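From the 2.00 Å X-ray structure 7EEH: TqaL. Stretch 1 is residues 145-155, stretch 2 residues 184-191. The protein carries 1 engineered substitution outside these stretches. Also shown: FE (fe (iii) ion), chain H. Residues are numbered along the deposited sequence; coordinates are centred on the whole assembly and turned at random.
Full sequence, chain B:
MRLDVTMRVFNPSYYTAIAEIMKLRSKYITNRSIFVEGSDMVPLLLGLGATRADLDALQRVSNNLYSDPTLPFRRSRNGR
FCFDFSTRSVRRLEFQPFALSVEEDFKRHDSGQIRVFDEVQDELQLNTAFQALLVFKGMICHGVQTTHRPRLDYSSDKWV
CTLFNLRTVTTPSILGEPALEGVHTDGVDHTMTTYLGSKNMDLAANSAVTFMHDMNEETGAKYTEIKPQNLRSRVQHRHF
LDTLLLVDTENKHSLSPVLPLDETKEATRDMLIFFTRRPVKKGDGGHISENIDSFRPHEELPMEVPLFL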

# COMPACT_ATOMS: atom_id res chain seq x y z
N GLN B 145 -20.72 12.43 13.09
CA GLN B 145 -21.87 13.23 13.52
C GLN B 145 -23.10 12.88 12.70
O GLN B 145 -23.05 12.86 11.46
CB GLN B 145 -21.55 14.73 13.38
CG GLN B 145 -20.50 15.22 14.37
CD GLN B 145 -20.49 16.75 14.51
OE1 GLN B 145 -21.04 17.46 13.67
NE2 GLN B 145 -19.88 17.24 15.58
N THR B 146 -24.21 12.60 13.39
CA THR B 146 -25.47 12.23 12.74
C THR B 146 -26.62 12.99 13.38
O THR B 146 -26.46 13.68 14.39
CB THR B 146 -25.75 10.73 12.85
OG1 THR B 146 -25.79 10.37 14.23
CG2 THR B 146 -24.69 9.91 12.14
N THR B 147 -27.81 12.82 12.80
CA THR B 147 -29.05 13.32 13.39
C THR B 147 -29.33 12.64 14.73
O THR B 147 -29.28 11.41 14.84
CB THR B 147 -30.21 13.05 12.43
OG1 THR B 147 -29.90 13.58 11.14
CG2 THR B 147 -31.50 13.69 12.95
N HIS B 148 -29.64 13.43 15.75
CA HIS B 148 -29.86 12.90 17.09
C HIS B 148 -31.33 12.55 17.31
O HIS B 148 -32.20 13.43 17.23
CB HIS B 148 -29.37 13.89 18.13
CG HIS B 148 -27.88 13.92 18.27
ND1 HIS B 148 -27.24 14.57 19.30
CD2 HIS B 148 -26.91 13.36 17.51
CE1 HIS B 148 -25.93 14.41 19.16
NE2 HIS B 148 -25.71 13.69 18.08
N ARG B 149 -31.62 11.28 17.58
CA ARG B 149 -32.98 10.88 17.94
C ARG B 149 -33.30 11.46 19.32
O ARG B 149 -32.51 11.28 20.25
CB ARG B 149 -33.14 9.36 17.98
CG ARG B 149 -33.05 8.67 16.63
CD ARG B 149 -33.55 7.22 16.71
NE ARG B 149 -33.31 6.52 15.45
CZ ARG B 149 -34.08 6.65 14.38
NH1 ARG B 149 -35.14 7.44 14.43
NH2 ARG B 149 -33.79 6.00 13.27
N PRO B 150 -34.44 12.15 19.48
CA PRO B 150 -34.74 12.76 20.78
C PRO B 150 -34.80 11.78 21.94
O PRO B 150 -34.50 12.17 23.07
CB PRO B 150 -36.11 13.41 20.54
CG PRO B 150 -36.07 13.78 19.11
CD PRO B 150 -35.34 12.64 18.43
N ARG B 151 -35.15 10.52 21.70
CA ARG B 151 -35.30 9.61 22.83
C ARG B 151 -33.99 9.01 23.30
O ARG B 151 -33.99 8.24 24.26
CB ARG B 151 -36.30 8.49 22.47
CG ARG B 151 -35.77 7.47 21.49
CD ARG B 151 -36.80 6.38 21.17
NE ARG B 151 -36.27 5.03 21.39
CZ ARG B 151 -35.64 4.30 20.47
NH1 ARG B 151 -35.44 4.79 19.25
NH2 ARG B 151 -35.20 3.08 20.76
N LEU B 152 -32.86 9.34 22.67
CA LEU B 152 -31.59 8.72 23.00
C LEU B 152 -30.61 9.74 23.56
O LEU B 152 -30.76 10.94 23.36
CB LEU B 152 -30.99 8.03 21.77
CG LEU B 152 -31.90 6.99 21.12
CD1 LEU B 152 -31.21 6.40 19.90
CD2 LEU B 152 -32.26 5.91 22.12
N ASP B 153 -29.58 9.24 24.23
CA ASP B 153 -28.66 10.08 24.99
C ASP B 153 -27.29 10.11 24.31
O ASP B 153 -26.46 9.22 24.51
CB ASP B 153 -28.55 9.60 26.44
CG ASP B 153 -27.53 10.41 27.26
OD1 ASP B 153 -27.11 11.49 26.79
OD2 ASP B 153 -27.16 9.97 28.36
N TYR B 154 -27.03 11.19 23.58
CA TYR B 154 -25.78 11.35 22.85
C TYR B 154 -24.67 11.95 23.69
O TYR B 154 -23.57 12.16 23.17
CB TYR B 154 -26.03 12.17 21.57
CG TYR B 154 -26.96 11.44 20.64
CD1 TYR B 154 -28.33 11.50 20.82
CD2 TYR B 154 -26.47 10.63 19.63
CE1 TYR B 154 -29.20 10.79 19.99
CE2 TYR B 154 -27.32 9.92 18.79
CZ TYR B 154 -28.68 10.01 18.97
OH TYR B 154 -29.54 9.29 18.15
N SER B 155 -24.91 12.21 24.97
CA SER B 155 -23.80 12.53 25.86
C SER B 155 -23.06 11.28 26.32
O SER B 155 -21.95 11.39 26.85
CB SER B 155 -24.29 13.32 27.07
OG SER B 155 -25.23 12.56 27.81
N HIS B 184 -38.94 1.77 5.86
CA HIS B 184 -38.84 2.00 7.30
C HIS B 184 -37.44 2.51 7.66
O HIS B 184 -36.51 2.48 6.85
CB HIS B 184 -39.14 0.71 8.07
CG HIS B 184 -38.13 -0.37 7.85
ND1 HIS B 184 -38.11 -1.16 6.73
CD2 HIS B 184 -37.08 -0.77 8.61
CE1 HIS B 184 -37.10 -2.01 6.80
NE2 HIS B 184 -36.46 -1.80 7.94
N THR B 185 -37.32 3.00 8.90
CA THR B 185 -36.07 3.05 9.63
C THR B 185 -36.12 2.03 10.76
O THR B 185 -37.20 1.65 11.23
CB THR B 185 -35.77 4.44 10.22
OG1 THR B 185 -36.61 4.66 11.35
CG2 THR B 185 -36.03 5.53 9.17
N ASP B 186 -34.95 1.59 11.21
CA ASP B 186 -34.82 0.62 12.28
C ASP B 186 -34.88 1.24 13.67
O ASP B 186 -34.81 0.50 14.66
CB ASP B 186 -33.50 -0.15 12.15
CG ASP B 186 -33.35 -0.87 10.82
OD1 ASP B 186 -34.37 -1.27 10.22
OD2 ASP B 186 -32.19 -1.04 10.40
N GLY B 187 -34.98 2.56 13.77
CA GLY B 187 -35.03 3.21 15.06
C GLY B 187 -33.71 3.28 15.79
O GLY B 187 -33.71 3.43 17.01
N VAL B 188 -32.58 3.17 15.09
CA VAL B 188 -31.27 3.21 15.74
C VAL B 188 -30.45 4.32 15.07
O VAL B 188 -31.01 5.17 14.36
CB VAL B 188 -30.58 1.84 15.67
CG1 VAL B 188 -31.37 0.78 16.48
CG2 VAL B 188 -30.43 1.38 14.23
N ASP B 189 -29.14 4.33 15.31
CA ASP B 189 -28.24 5.30 14.68
C ASP B 189 -27.53 4.74 13.45
O ASP B 189 -27.50 5.41 12.42
CB ASP B 189 -27.20 5.81 15.69
CG ASP B 189 -27.83 6.65 16.80
OD1 ASP B 189 -28.58 7.59 16.47
OD2 ASP B 189 -27.58 6.35 17.99
N HIS B 190 -26.95 3.55 13.55
CA HIS B 190 -26.22 2.92 12.45
C HIS B 190 -26.66 1.47 12.34
O HIS B 190 -26.71 0.76 13.36
CB HIS B 190 -24.70 2.95 12.66
CG HIS B 190 -24.14 4.31 12.90
ND1 HIS B 190 -23.86 5.19 11.87
CD2 HIS B 190 -23.79 4.95 14.04
CE1 HIS B 190 -23.37 6.31 12.37
NE2 HIS B 190 -23.33 6.19 13.69
N THR B 191 -26.95 1.02 11.13
CA THR B 191 -27.32 -0.37 10.87
C THR B 191 -26.32 -0.97 9.89
O THR B 191 -25.99 -0.35 8.87
CB THR B 191 -28.74 -0.49 10.28
OG1 THR B 191 -29.71 0.02 11.20
CG2 THR B 191 -29.06 -1.99 9.99
FE FE H . -34.47 -2.43 8.53
O HOH W 1 -28.03 9.00 14.34
O HOH W 2 -36.29 8.01 11.63
O HOH W 3 -35.60 -3.89 9.87

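Three residues, Arg-149, Asp-189 and Gly-187, carry most of this contact, which buries 373 Å² between a stretch without regular helix or strand and one that is loop or turn until a strand begins at His-190. Arg-149 covers the most. Its CA-to-CB bond points toward the other stretch; with chi1 m, its chain runs extended through chi2 and chi3 (both t), and chi4 turns the guanidinium by -79°, so the guanidinium arrives beside the backbone of Gly-187 and Val-188. There it makes a forked pair of hydrogen bonds to one carbonyl: Arg-149 NE donates to Val-188 O at 2.9 Å and Arg-149 NH2 to the same Val-188 O at 3.1 Å. The oxygen lies at the edge of the guanidinium, near its plane, where the N-H groups point; arginine suits the place because it offers two donors side by side. Arg-149 NH1 donates to the oxygen of water 2 at 3.1 Å, and that water has a weak hydrogen bond to Thr-185 OG1 at 3.4 Å.

Gly-187 CA lies over one face of the same guanidinium. With phi at 75°, the residue adopts a conformation that favours glycine, and its backbone provides the acceptor for a second arginine: Arg-151 NH1 donates to Gly-187 O at 3.1 Å, with a nearly straight N-H...O angle of 168°.

Asp-189 works through its carboxylate, whose end comes nearer although CA-to-CB points sideways. Its OD1 accepts a short hydrogen bond of 2.6 Å from Tyr-154 OH, and the same hydroxyl oxygen accepts one from Arg-149 N at 2.9 Å. The tyrosine hydroxyl, both donor and acceptor, thus links the arginine backbone to the acid. Aspartate suits the place because a carboxylate oxygen can accept more than one hydrogen bond, which lets OD1 take both the tyrosine hydroxyl and water 1. Water 1 donates to Asp-189 OD1 at 2.6 Å and to Thr-147 O at 2.8 Å, while accepting from Thr-146 OG1 at 2.6 Å. Thr-146 also uses its methyl: CG2 packs 3.8 Å from His-190 CE1.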